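Local coordinates for protein separin (Saccharomyces cerevisiae, PDB 5U1T) that cleaves the Mcd1/Scc1 subunit of cohesin as a caspase-like thiol protease at the onset of anaphase, and is held inactive by securin for most of the cell cycle, at residues S698-F703 with K748-A753; L731-I736 with L771-K776; I761-A766 with F797-I802; H840-I845 with G1506-T1511. One frame throughout, in Å; residues are numbered along the deposited sequence.

Contact 1 of 4, residues S698-F703 with K748-A753; sequences SDLTAF and KLNIKA
Phe703 and Leu749 meet at a slant. The CD1 methyl of Leu749 lies 3.5 Å from CG of Phe703 and 3.6 Å from its CB. The branch therefore presses near the root of the ring, not on its far end. CG of Phe703 is anti to the backbone N (chi1 176°), which puts CG next to the leucine methyl. The same CD1 also lies 3.9 Å from CA of Leu700. These residues join the first turn of helix 700-714 to the last turn of helix 729-752, two consecutive helices of the helical domain, the start of one meeting the end of the next. Asp699 is the N-cap of the first: Ala702 N donates to Asp699 OD1 at 3.0 Å, almost straight (171°) but from above the carboxylate plane. The Leu700 branch is placed next to the side chain of Asn750, but the model is doubtful in detail there. An alanine at Leu700 would probably leave a gap beside Asn750 where the isobutyl group lay. The Asn750 amide is held by other partners: OD1 is bonded to Asn755, and ND2 weakly to Asp762. Trp696 meets the Phe703 ring edge-to-face, and Val693 touches Leu749.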
loop_
_atom_site.group_PDB
_atom_site.type_symbol
_atom_site.label_atom_id
_atom_site.label_comp_id
_atom_site.label_asym_id
_atom_site.label_seq_id
_atom_site.Cartn_x
_atom_site.Cartn_y
_atom_site.Cartn_z
ATOM N N SER A 698 -8.035 -17.181 12.173
ATOM C CA SER A 698 -7.863 -18.134 11.095
ATOM C C SER A 698 -9.236 -18.550 10.632
ATOM O O SER A 698 -9.526 -19.728 10.546
ATOM C CB SER A 698 -7.039 -19.363 11.516
ATOM O OG SER A 698 -6.160 -19.114 12.589
ATOM N N ASP A 699 -10.085 -17.591 10.315
ATOM C CA ASP A 699 -11.417 -17.916 9.916
ATOM C C ASP A 699 -11.609 -17.367 8.562
ATOM O O ASP A 699 -12.209 -16.341 8.387
ATOM C CB ASP A 699 -12.420 -17.332 10.886
ATOM C CG ASP A 699 -13.776 -17.979 10.765
ATOM O OD1 ASP A 699 -14.083 -18.516 9.689
ATOM O OD2 ASP A 699 -14.537 -17.944 11.744
ATOM N N LEU A 700 -11.032 -18.043 7.599
ATOM C CA LEU A 700 -11.175 -17.628 6.236
ATOM C C LEU A 700 -12.624 -17.524 5.881
ATOM O O LEU A 700 -12.987 -16.732 5.061
ATOM C CB LEU A 700 -10.495 -18.626 5.310
ATOM C CG LEU A 700 -10.930 -18.647 3.855
ATOM C CD1 LEU A 700 -10.689 -17.317 3.186
ATOM C CD2 LEU A 700 -10.182 -19.728 3.115
ATOM N N THR A 701 -13.463 -18.327 6.503
ATOM C CA THR A 701 -14.867 -18.306 6.187
ATOM C C THR A 701 -15.489 -16.987 6.569
ATOM O O THR A 701 -16.078 -16.322 5.746
ATOM C CB THR A 701 -15.626 -19.467 6.852
ATOM O OG1 THR A 701 -14.800 -20.631 6.888
ATOM C CG2 THR A 701 -16.854 -19.783 6.076
ATOM N N ALA A 702 -15.354 -16.611 7.823
ATOM C CA ALA A 702 -15.926 -15.374 8.294
ATOM C C ALA A 702 -15.405 -14.192 7.522
ATOM O O ALA A 702 -16.128 -13.273 7.208
ATOM C CB ALA A 702 -15.631 -15.202 9.757
ATOM N N PHE A 703 -14.131 -14.229 7.211
ATOM C CA PHE A 703 -13.510 -13.171 6.484
ATOM C C PHE A 703 -14.162 -13.050 5.136
ATOM O O PHE A 703 -14.581 -11.995 4.754
ATOM C CB PHE A 703 -12.047 -13.525 6.323
ATOM C CG PHE A 703 -11.266 -12.565 5.505
ATOM C CD1 PHE A 703 -11.268 -12.640 4.148
ATOM C CD2 PHE A 703 -10.506 -11.613 6.105
ATOM C CE1 PHE A 703 -10.544 -11.764 3.398
ATOM C CE2 PHE A 703 -9.780 -10.733 5.364
ATOM C CZ PHE A 703 -9.796 -10.810 4.008
ATOM N N LYS A 748 -3.021 -14.460 2.396
ATOM C CA LYS A 748 -2.422 -14.843 3.669
ATOM C C LYS A 748 -3.326 -15.822 4.426
ATOM O O LYS A 748 -2.854 -16.826 4.968
ATOM C CB LYS A 748 -2.146 -13.596 4.514
ATOM C CG LYS A 748 -1.028 -13.722 5.541
ATOM C CD LYS A 748 -0.927 -12.462 6.410
ATOM C CE LYS A 748 0.282 -12.507 7.341
ATOM N NZ LYS A 748 1.544 -12.239 6.607
ATOM N N LEU A 749 -4.625 -15.553 4.448
ATOM C CA LEU A 749 -5.551 -16.435 5.145
ATOM C C LEU A 749 -5.632 -17.807 4.501
ATOM O O LEU A 749 -5.523 -18.830 5.190
ATOM C CB LEU A 749 -6.949 -15.838 5.196
ATOM C CG LEU A 749 -7.240 -14.980 6.413
ATOM C CD1 LEU A 749 -8.691 -14.682 6.455
ATOM C CD2 LEU A 749 -6.814 -15.664 7.685
ATOM N N ASN A 750 -5.859 -17.818 3.189
ATOM C CA ASN A 750 -5.939 -19.046 2.410
ATOM C C ASN A 750 -4.712 -19.935 2.599
ATOM O O ASN A 750 -4.833 -21.136 2.844
ATOM C CB ASN A 750 -6.110 -18.719 0.934
ATOM C CG ASN A 750 -7.558 -18.701 0.507
ATOM O OD1 ASN A 750 -8.361 -19.517 0.955
ATOM N ND2 ASN A 750 -7.900 -17.767 -0.371
ATOM N N ILE A 751 -3.531 -19.332 2.504
ATOM C CA ILE A 751 -2.296 -20.089 2.583
ATOM C C ILE A 751 -2.015 -20.564 4.007
ATOM O O ILE A 751 -1.489 -21.666 4.200
ATOM C CB ILE A 751 -1.089 -19.277 2.054
ATOM C CG1 ILE A 751 0.069 -20.218 1.745
ATOM C CG2 ILE A 751 -0.660 -18.178 3.021
ATOM C CD1 ILE A 751 -0.220 -21.134 0.578
ATOM N N LYS A 752 -2.388 -19.768 5.007
ATOM C CA LYS A 752 -2.241 -20.204 6.395
ATOM C C LYS A 752 -3.219 -21.363 6.644
ATOM O O LYS A 752 -3.049 -22.142 7.579
ATOM C CB LYS A 752 -2.459 -19.029 7.384
ATOM C CG LYS A 752 -1.243 -18.043 7.463
ATOM C CD LYS A 752 -1.343 -16.976 8.576
ATOM C CE LYS A 752 -0.011 -16.232 8.778
ATOM N NZ LYS A 752 -0.088 -15.133 9.794
ATOM N N ALA A 753 -4.212 -21.502 5.769
ATOM C CA ALA A 753 -5.204 -22.565 5.888
ATOM C C ALA A 753 -5.016 -23.673 4.843
ATOM O O ALA A 753 -5.980 -24.350 4.483
ATOM C CB ALA A 753 -6.603 -21.980 5.773
#

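Contact 2 of 4, residues L731-I736 with L771-K776; sequences LYIKVI and LSLLKK
The ring of Tyr732 meets the aliphatic chain of Lys776, which crosses it at about a right angle. CE of Lys776 lies 3.6 Å from CE2 of Tyr732. It is also 3.7 Å from the OH, so it touches the outer end of the ring. One face of the ring carries CD1 of Ile736, one helical turn on. That methyl sits 3.6 Å above the plane and is offset toward the rim. It also reaches CE of Lys776, at 4.0 Å, so the lysine methylene touches both tyrosine and isoleucine. Next to this group, Leu773 packs on Ile733 and Ile736. Its CG is anti to the backbone N (chi1 -171°) and approaches CD1 of Ile733. CD1 of Leu773 lies 3.6 Å from CG2 of Ile736, the two side chains sliding past each other in opposite directions. CD2 of Leu773 lies 4.1 Å from CG2 of Ile733. An alanine at Leu773 would probably open a gap between the helices where Ile733 and Ile736 meet Leu773, since both methyl branches that touch them would be gone. Leu788 of helix 782-805 also touches Leu773. Basic side chains of another protein's chain hydrogen-bond to the backbone O of Leu774 and of Lys776. The arrangement is that of an antiparallel helical hairpin, in which the start of helix 729-752 packs on the end of helix 756-775.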
loop_
_atom_site.group_PDB
_atom_site.type_symbol
_atom_site.label_atom_id
_atom_site.label_comp_id
_atom_site.label_asym_id
_atom_site.label_seq_id
_atom_site.Cartn_x
_atom_site.Cartn_y
_atom_site.Cartn_z
ATOM N N LEU A 731 -10.390 9.292 -4.851
ATOM C CA LEU A 731 -11.159 8.283 -4.137
ATOM C C LEU A 731 -11.206 6.980 -4.907
ATOM O O LEU A 731 -11.277 5.895 -4.323
ATOM C CB LEU A 731 -12.595 8.748 -3.895
ATOM C CG LEU A 731 -12.881 9.887 -2.927
ATOM C CD1 LEU A 731 -14.383 9.971 -2.718
ATOM C CD2 LEU A 731 -12.143 9.660 -1.621
ATOM N N TYR A 732 -11.210 7.087 -6.228
ATOM C CA TYR A 732 -11.260 5.892 -7.051
ATOM C C TYR A 732 -9.967 5.109 -6.861
ATOM O O TYR A 732 -10.005 3.895 -6.742
ATOM C CB TYR A 732 -11.487 6.238 -8.521
ATOM C CG TYR A 732 -11.406 5.050 -9.449
ATOM C CD1 TYR A 732 -11.996 3.833 -9.114
ATOM C CD2 TYR A 732 -10.744 5.145 -10.669
ATOM C CE1 TYR A 732 -11.918 2.737 -9.968
ATOM C CE2 TYR A 732 -10.666 4.064 -11.529
ATOM C CZ TYR A 732 -11.251 2.862 -11.175
ATOM O OH TYR A 732 -11.159 1.790 -12.033
ATOM N N ILE A 733 -8.836 5.816 -6.807
ATOM C CA ILE A 733 -7.552 5.203 -6.508
ATOM C C ILE A 733 -7.615 4.494 -5.150
ATOM O O ILE A 733 -7.108 3.371 -4.988
ATOM C CB ILE A 733 -6.418 6.245 -6.503
ATOM C CG1 ILE A 733 -6.205 6.829 -7.896
ATOM C CG2 ILE A 733 -5.120 5.636 -6.003
ATOM C CD1 ILE A 733 -5.630 5.868 -8.878
ATOM N N LYS A 734 -8.269 5.141 -4.186
ATOM C CA LYS A 734 -8.374 4.603 -2.836
ATOM C C LYS A 734 -9.249 3.348 -2.785
ATOM O O LYS A 734 -8.979 2.441 -2.000
ATOM C CB LYS A 734 -8.906 5.674 -1.879
ATOM C CG LYS A 734 -7.824 6.626 -1.362
ATOM C CD LYS A 734 -8.422 7.830 -0.640
ATOM C CE LYS A 734 -7.336 8.717 -0.030
ATOM N NZ LYS A 734 -7.873 9.671 1.011
ATOM N N VAL A 735 -10.284 3.298 -3.624
ATOM C CA VAL A 735 -11.123 2.103 -3.764
ATOM C C VAL A 735 -10.303 0.906 -4.284
ATOM O O VAL A 735 -10.365 -0.194 -3.732
ATOM C CB VAL A 735 -12.339 2.376 -4.710
ATOM C CG1 VAL A 735 -12.924 1.095 -5.258
ATOM C CG2 VAL A 735 -13.416 3.177 -3.988
ATOM N N ILE A 736 -9.533 1.129 -5.341
ATOM C CA ILE A 736 -8.722 0.073 -5.914
ATOM C C ILE A 736 -7.732 -0.416 -4.875
ATOM O O ILE A 736 -7.539 -1.612 -4.720
ATOM C CB ILE A 736 -7.974 0.539 -7.175
ATOM C CG1 ILE A 736 -8.961 1.013 -8.241
ATOM C CG2 ILE A 736 -7.152 -0.587 -7.746
ATOM C CD1 ILE A 736 -8.287 1.473 -9.531
ATOM N N LEU A 771 -1.401 -3.027 -11.204
ATOM C CA LEU A 771 -0.883 -2.648 -12.477
ATOM C C LEU A 771 -1.879 -1.745 -13.140
ATOM O O LEU A 771 -1.519 -0.836 -13.839
ATOM C CB LEU A 771 -0.641 -3.874 -13.317
ATOM C CG LEU A 771 0.477 -3.684 -14.310
ATOM C CD1 LEU A 771 1.734 -3.278 -13.588
ATOM C CD2 LEU A 771 0.688 -4.977 -15.047
ATOM N N SER A 772 -3.148 -1.998 -12.919
ATOM C CA SER A 772 -4.176 -1.164 -13.497
ATOM C C SER A 772 -4.316 0.142 -12.755
ATOM O O SER A 772 -4.737 1.127 -13.317
ATOM C CB SER A 772 -5.505 -1.906 -13.597
ATOM O OG SER A 772 -6.341 -1.623 -12.504
ATOM N N LEU A 773 -3.929 0.154 -11.493
ATOM C CA LEU A 773 -3.984 1.357 -10.687
ATOM C C LEU A 773 -2.914 2.320 -11.125
ATOM O O LEU A 773 -3.090 3.511 -11.069
ATOM C CB LEU A 773 -3.776 1.017 -9.232
ATOM C CG LEU A 773 -4.008 2.127 -8.233
ATOM C CD1 LEU A 773 -4.345 1.519 -6.902
ATOM C CD2 LEU A 773 -2.773 2.966 -8.102
ATOM N N LEU A 774 -1.793 1.801 -11.581
ATOM C CA LEU A 774 -0.722 2.635 -12.043
ATOM C C LEU A 774 -0.988 3.189 -13.416
ATOM O O LEU A 774 -0.415 4.180 -13.792
ATOM C CB LEU A 774 0.560 1.837 -12.103
ATOM C CG LEU A 774 1.089 1.383 -10.766
ATOM C CD1 LEU A 774 2.273 0.482 -10.973
ATOM C CD2 LEU A 774 1.476 2.567 -9.917
ATOM N N LYS A 775 -1.869 2.574 -14.171
ATOM C CA LYS A 775 -2.120 3.081 -15.498
ATOM C C LYS A 775 -3.114 4.217 -15.494
ATOM O O LYS A 775 -3.224 4.950 -16.449
ATOM C CB LYS A 775 -2.523 1.963 -16.434
ATOM C CG LYS A 775 -1.326 1.232 -16.999
ATOM C CD LYS A 775 -1.495 -0.267 -16.854
ATOM C CE LYS A 775 -2.972 -0.658 -16.890
ATOM N NZ LYS A 775 -3.213 -2.090 -17.244
ATOM N N LYS A 776 -3.844 4.363 -14.410
ATOM C CA LYS A 776 -4.761 5.469 -14.293
ATOM C C LYS A 776 -3.959 6.742 -14.466
ATOM O O LYS A 776 -2.895 6.900 -13.896
ATOM C CB LYS A 776 -5.364 5.495 -12.904
ATOM C CG LYS A 776 -6.700 4.808 -12.767
ATOM C CD LYS A 776 -6.907 3.748 -13.817
ATOM C CE LYS A 776 -7.864 2.691 -13.322
ATOM N NZ LYS A 776 -8.362 1.891 -14.459
#

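Contact 3 of 4, residues I761-A766 with F797-I802; sequences IDCRKA and FQLIKI
Segments 761-766 and 797-802 run antiparallel, their axes 9.9 Å apart at the closest and their N-to-C directions at 156°, with Cys763 and Leu799 facing each other. They belong to helices 756-775 and 782-805, which follow one another in the chain and form a helical hairpin in the helical domain. Cys763 carries most of the contact. Its CB lies 3.7 Å from CG of Leu799 and 3.8 Å from CD2 of the same leucine. Its SG touches both Gln798 and CD1 of Ile802, which is 4.1 Å away. The aliphatic part of Gln798 makes the contact, while its amide end leads away from helix 756-775. CG of Gln798 is anti to the backbone N (chi1 -153°), and the chain bends at the next torsion. Arg764 adds a looser touch, its CD 4.3 Å from CD2 of Leu799. The polar end of Arg764 works elsewhere: NE bonds to the backbone of another protein's chain, and the guanidinium makes a cation-pi contact with Tyr1095. Tyr815 of helix 809-825 touches both Arg764 and Leu799. Ala747 of helix 729-752 lies against Cys763, so Cys763 touches helix 729-752 as well as helix 782-805. At the Gln798 end, SG of Cys763 sits 3.6 Å from CB of Gln798 and 3.7 Å from its CG.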
loop_
_atom_site.group_PDB
_atom_site.type_symbol
_atom_site.label_atom_id
_atom_site.label_comp_id
_atom_site.label_asym_id
_atom_site.label_seq_id
_atom_site.Cartn_x
_atom_site.Cartn_y
_atom_site.Cartn_z
ATOM N N ILE A 761 -3.861 -17.390 -6.618
ATOM C CA ILE A 761 -4.759 -16.630 -7.479
ATOM C C ILE A 761 -5.066 -15.252 -6.895
ATOM O O ILE A 761 -4.998 -14.252 -7.609
ATOM C CB ILE A 761 -6.062 -17.382 -7.723
ATOM C CG1 ILE A 761 -5.753 -18.687 -8.453
ATOM C CG2 ILE A 761 -7.034 -16.523 -8.519
ATOM C CD1 ILE A 761 -6.969 -19.510 -8.797
ATOM N N ASP A 762 -5.381 -15.210 -5.601
ATOM C CA ASP A 762 -5.646 -13.960 -4.902
ATOM C C ASP A 762 -4.507 -12.976 -5.104
ATOM O O ASP A 762 -4.702 -11.893 -5.668
ATOM C CB ASP A 762 -5.861 -14.206 -3.413
ATOM C CG ASP A 762 -7.221 -14.792 -3.116
ATOM O OD1 ASP A 762 -8.069 -14.872 -4.035
ATOM O OD2 ASP A 762 -7.453 -15.170 -1.947
ATOM N N CYS A 763 -3.331 -13.368 -4.627
ATOM C CA CYS A 763 -2.082 -12.647 -4.852
ATOM C C CYS A 763 -1.940 -12.055 -6.242
ATOM O O CYS A 763 -1.452 -10.943 -6.397
ATOM C CB CYS A 763 -0.897 -13.582 -4.615
ATOM S SG CYS A 763 -0.077 -13.301 -3.081
ATOM N N ARG A 764 -2.349 -12.811 -7.253
ATOM C CA ARG A 764 -2.179 -12.375 -8.633
ATOM C C ARG A 764 -3.224 -11.328 -9.022
ATOM O O ARG A 764 -2.956 -10.466 -9.851
ATOM C CB ARG A 764 -2.234 -13.578 -9.579
ATOM C CG ARG A 764 -1.096 -14.594 -9.355
ATOM C CD ARG A 764 0.215 -14.164 -9.997
ATOM N NE ARG A 764 -0.009 -13.854 -11.402
ATOM C CZ ARG A 764 -0.126 -12.618 -11.877
ATOM N NH1 ARG A 764 -0.360 -12.430 -13.171
ATOM N NH2 ARG A 764 -0.012 -11.568 -11.061
ATOM N N LYS A 765 -4.408 -11.404 -8.423
ATOM C CA LYS A 765 -5.403 -10.365 -8.600
ATOM C C LYS A 765 -4.893 -9.063 -7.995
ATOM O O LYS A 765 -5.040 -7.991 -8.582
ATOM C CB LYS A 765 -6.722 -10.752 -7.952
ATOM C CG LYS A 765 -7.398 -11.925 -8.567
ATOM C CD LYS A 765 -8.651 -12.245 -7.787
ATOM C CE LYS A 765 -9.299 -13.507 -8.307
ATOM N NZ LYS A 765 -10.437 -13.917 -7.455
ATOM N N ALA A 766 -4.299 -9.177 -6.810
ATOM C CA ALA A 766 -3.755 -8.036 -6.106
ATOM C C ALA A 766 -2.724 -7.343 -6.981
ATOM O O ALA A 766 -2.697 -6.123 -7.073
ATOM C CB ALA A 766 -3.150 -8.457 -4.790
ATOM N N PHE A 797 6.385 -10.543 -1.359
ATOM C CA PHE A 797 6.626 -11.349 -0.176
ATOM C C PHE A 797 5.655 -12.554 -0.117
ATOM O O PHE A 797 6.076 -13.702 0.007
ATOM C CB PHE A 797 6.488 -10.507 1.099
ATOM C CG PHE A 797 7.436 -9.333 1.180
ATOM C CD1 PHE A 797 8.534 -9.230 0.337
ATOM C CD2 PHE A 797 7.222 -8.321 2.114
ATOM C CE1 PHE A 797 9.402 -8.122 0.424
ATOM C CE2 PHE A 797 8.077 -7.225 2.210
ATOM C CZ PHE A 797 9.174 -7.128 1.370
ATOM N N GLN A 798 4.363 -12.291 -0.238
ATOM C CA GLN A 798 3.382 -13.351 -0.127
ATOM C C GLN A 798 3.552 -14.437 -1.197
ATOM O O GLN A 798 3.516 -15.623 -0.882
ATOM C CB GLN A 798 1.967 -12.777 -0.199
ATOM C CG GLN A 798 0.925 -13.624 0.513
ATOM C CD GLN A 798 1.431 -14.137 1.858
ATOM O OE1 GLN A 798 1.638 -13.372 2.807
ATOM N NE2 GLN A 798 1.670 -15.445 1.929
ATOM N N LEU A 799 3.719 -14.034 -2.456
ATOM C CA LEU A 799 3.835 -14.983 -3.554
ATOM C C LEU A 799 5.074 -15.856 -3.379
ATOM O O LEU A 799 5.002 -17.084 -3.525
ATOM C CB LEU A 799 3.891 -14.270 -4.901
ATOM C CG LEU A 799 2.582 -14.032 -5.649
ATOM C CD1 LEU A 799 2.795 -12.962 -6.712
ATOM C CD2 LEU A 799 2.049 -15.289 -6.292
ATOM N N ILE A 800 6.203 -15.221 -3.061
ATOM C CA ILE A 800 7.434 -15.949 -2.805
ATOM C C ILE A 800 7.256 -16.912 -1.631
ATOM O O ILE A 800 7.606 -18.072 -1.735
ATOM C CB ILE A 800 8.606 -14.990 -2.550
ATOM C CG1 ILE A 800 8.847 -14.127 -3.805
ATOM C CG2 ILE A 800 9.844 -15.768 -2.174
ATOM C CD1 ILE A 800 10.010 -13.130 -3.726
ATOM N N LYS A 801 6.688 -16.442 -0.528
ATOM C CA LYS A 801 6.403 -17.308 0.593
ATOM C C LYS A 801 5.514 -18.483 0.168
ATOM O O LYS A 801 5.729 -19.614 0.613
ATOM C CB LYS A 801 5.746 -16.520 1.729
ATOM C CG LYS A 801 6.704 -15.753 2.657
ATOM C CD LYS A 801 5.887 -14.874 3.619
ATOM C CE LYS A 801 6.542 -14.691 4.998
ATOM N NZ LYS A 801 5.604 -14.104 6.038
ATOM N N ILE A 802 4.536 -18.249 -0.697
ATOM C CA ILE A 802 3.614 -19.329 -1.056
ATOM C C ILE A 802 4.351 -20.408 -1.857
ATOM O O ILE A 802 4.098 -21.605 -1.702
ATOM C CB ILE A 802 2.395 -18.829 -1.869
ATOM C CG1 ILE A 802 1.516 -17.887 -1.044
ATOM C CG2 ILE A 802 1.529 -19.992 -2.318
ATOM C CD1 ILE A 802 0.408 -17.232 -1.863
#

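Contact 4 of 4, residues H840-I845 with G1506-T1511; sequences HRYYMI and GKLEPT
Ile845 lays its CG2 methyl 4.0 Å from CD2 of Leu1508, the side chains meeting at a slant. CG2, anti to the backbone N, is the branch that meets Leu1508. The contact joins the C-terminal end of helix 829-845, in the helical domain, to a loop of the peptidase C50 region. Leu1508 also sends CD1 to CE1 of Tyr842, at 4.2 Å. The hydroxyl of Tyr842 bonds to Glu813, and Ile804 touches Tyr842, Ile845 and Leu1508. The end of the helix is met by the loop backbone: Lys1507 N donates to Ile845 O at 3.0 Å. The bond is nearly straight (175°) and comes almost along the C=O axis. NZ of Lys1507 stands 3.7 Å from Met844 O and forms a salt bridge with Glu847. Its positive charge would probably be favourable near the C-terminal end of the helix. Gly1506 has a positive phi (49°), and its CA lies 3.8 Å from Ile845 O.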
loop_
_atom_site.group_PDB
_atom_site.type_symbol
_atom_site.label_atom_id
_atom_site.label_comp_id
_atom_site.label_asym_id
_atom_site.label_seq_id
_atom_site.Cartn_x
_atom_site.Cartn_y
_atom_site.Cartn_z
ATOM N N HIS A 840 17.180 -11.624 1.635
ATOM C CA HIS A 840 18.297 -12.232 2.310
ATOM C C HIS A 840 17.878 -13.575 2.905
ATOM O O HIS A 840 18.590 -14.564 2.748
ATOM C CB HIS A 840 18.839 -11.322 3.384
ATOM C CG HIS A 840 19.813 -11.996 4.284
ATOM N ND1 HIS A 840 19.455 -12.519 5.511
ATOM C CD2 HIS A 840 21.131 -12.261 4.131
ATOM C CE1 HIS A 840 20.517 -13.054 6.082
ATOM N NE2 HIS A 840 21.546 -12.912 5.265
ATOM N N ARG A 841 16.731 -13.609 3.584
ATOM C CA ARG A 841 16.189 -14.866 4.087
ATOM C C ARG A 841 15.987 -15.843 2.926
ATOM O O ARG A 841 16.241 -17.040 3.047
ATOM C CB ARG A 841 14.868 -14.648 4.832
ATOM C CG ARG A 841 14.122 -15.939 5.212
ATOM C CD ARG A 841 12.760 -15.625 5.871
ATOM N NE ARG A 841 11.832 -16.758 5.953
ATOM C CZ ARG A 841 11.834 -17.685 6.918
ATOM N NH1 ARG A 841 10.940 -18.669 6.886
ATOM N NH2 ARG A 841 12.734 -17.648 7.910
ATOM N N TYR A 842 15.543 -15.326 1.791
ATOM C CA TYR A 842 15.275 -16.194 0.666
ATOM C C TYR A 842 16.575 -16.817 0.148
ATOM O O TYR A 842 16.594 -17.974 -0.240
ATOM C CB TYR A 842 14.557 -15.430 -0.452
ATOM C CG TYR A 842 14.518 -16.213 -1.736
ATOM C CD1 TYR A 842 13.712 -17.338 -1.852
ATOM C CD2 TYR A 842 15.318 -15.854 -2.820
ATOM C CE1 TYR A 842 13.684 -18.068 -3.009
ATOM C CE2 TYR A 842 15.297 -16.577 -3.974
ATOM C CZ TYR A 842 14.475 -17.685 -4.062
ATOM O OH TYR A 842 14.438 -18.421 -5.212
ATOM N N TYR A 843 17.656 -16.046 0.155
ATOM C CA TYR A 843 18.932 -16.534 -0.353
ATOM C C TYR A 843 19.516 -17.529 0.619
ATOM O O TYR A 843 20.290 -18.399 0.233
ATOM C CB TYR A 843 19.898 -15.370 -0.622
ATOM C CG TYR A 843 19.478 -14.601 -1.847
ATOM C CD1 TYR A 843 18.928 -15.270 -2.940
ATOM C CD2 TYR A 843 19.585 -13.217 -1.917
ATOM C CE1 TYR A 843 18.520 -14.598 -4.067
ATOM C CE2 TYR A 843 19.174 -12.529 -3.061
ATOM C CZ TYR A 843 18.642 -13.233 -4.126
ATOM O OH TYR A 843 18.211 -12.589 -5.264
ATOM N N MET A 844 19.115 -17.424 1.873
ATOM C CA MET A 844 19.493 -18.411 2.871
ATOM C C MET A 844 18.797 -19.740 2.599
ATOM O O MET A 844 19.440 -20.764 2.527
ATOM C CB MET A 844 19.155 -17.920 4.270
ATOM C CG MET A 844 20.289 -17.207 4.972
ATOM S SD MET A 844 19.931 -17.019 6.746
ATOM C CE MET A 844 18.910 -18.476 7.068
ATOM N N ILE A 845 17.481 -19.708 2.452
ATOM C CA ILE A 845 16.695 -20.885 2.129
ATOM C C ILE A 845 17.178 -21.592 0.851
ATOM O O ILE A 845 17.296 -22.808 0.826
ATOM C CB ILE A 845 15.197 -20.519 1.980
ATOM C CG1 ILE A 845 14.675 -19.908 3.274
ATOM C CG2 ILE A 845 14.351 -21.738 1.598
ATOM C CD1 ILE A 845 13.203 -19.562 3.228
ATOM N N GLY A 1506 19.099 -25.210 -2.643
ATOM C CA GLY A 1506 19.030 -25.443 -1.215
ATOM C C GLY A 1506 17.834 -26.263 -0.781
ATOM O O GLY A 1506 17.634 -27.386 -1.252
ATOM N N LYS A 1507 17.022 -25.685 0.094
ATOM C CA LYS A 1507 15.922 -26.395 0.720
ATOM C C LYS A 1507 14.657 -26.367 -0.101
ATOM O O LYS A 1507 13.595 -26.771 0.355
ATOM C CB LYS A 1507 15.659 -25.822 2.107
ATOM C CG LYS A 1507 16.875 -25.889 3.006
ATOM C CD LYS A 1507 16.663 -25.096 4.285
ATOM C CE LYS A 1507 18.011 -24.785 4.945
ATOM N NZ LYS A 1507 18.942 -24.097 3.971
ATOM N N LEU A 1508 14.760 -25.893 -1.326
ATOM C CA LEU A 1508 13.619 -25.972 -2.221
ATOM C C LEU A 1508 13.836 -27.119 -3.216
ATOM O O LEU A 1508 14.950 -27.650 -3.335
ATOM C CB LEU A 1508 13.402 -24.642 -2.947
ATOM C CG LEU A 1508 13.117 -23.388 -2.116
ATOM C CD1 LEU A 1508 12.782 -22.220 -3.062
ATOM C CD2 LEU A 1508 12.003 -23.621 -1.078
ATOM N N GLU A 1509 12.765 -27.512 -3.905
ATOM C CA GLU A 1509 12.853 -28.568 -4.902
ATOM C C GLU A 1509 13.492 -28.036 -6.171
ATOM O O GLU A 1509 13.215 -26.917 -6.592
ATOM C CB GLU A 1509 11.481 -29.146 -5.215
ATOM C CG GLU A 1509 10.791 -29.760 -4.031
ATOM C CD GLU A 1509 11.613 -30.857 -3.385
ATOM O OE1 GLU A 1509 12.199 -31.688 -4.106
ATOM O OE2 GLU A 1509 11.687 -30.875 -2.138
ATOM N N PRO A 1510 14.364 -28.839 -6.777
ATOM C CA PRO A 1510 15.021 -28.448 -8.016
ATOM C C PRO A 1510 14.113 -28.779 -9.185
ATOM O O PRO A 1510 13.076 -29.401 -8.975
ATOM C CB PRO A 1510 16.271 -29.313 -8.015
ATOM C CG PRO A 1510 15.804 -30.581 -7.378
ATOM C CD PRO A 1510 14.776 -30.181 -6.339
ATOM N N THR A 1511 14.473 -28.372 -10.394
ATOM C CA THR A 1511 13.778 -28.902 -11.561
ATOM C C THR A 1511 14.654 -28.916 -12.784
ATOM O O THR A 1511 15.778 -28.407 -12.777
ATOM C CB THR A 1511 12.497 -28.118 -11.920
ATOM O OG1 THR A 1511 11.749 -28.878 -12.889
ATOM C CG2 THR A 1511 12.836 -26.709 -12.487
#

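Contacts 1, 2 and 3 lie on successive helices of one helical array. Contacts 1 and 2 share helix 729-752 near its two ends, with centres 26 Å apart. Contacts 2 and 3 share helix 756-775, centres 19 Å apart. Contacts 1 and 3 touch: CD1 of Ile751 packs 3.6 Å from CG2 of Ile802. Contact 3 touches contact 4 through CG2 of Ile800 and CD1 of Tyr842, 4.2 Å apart. Contact 4 is the one that reaches the peptidase region. Its segment 1506-1511 follows strand 1492-1494 on the loop that also carries Cys1497, the probable catalytic cysteine, yet all four contacts lie away from that site.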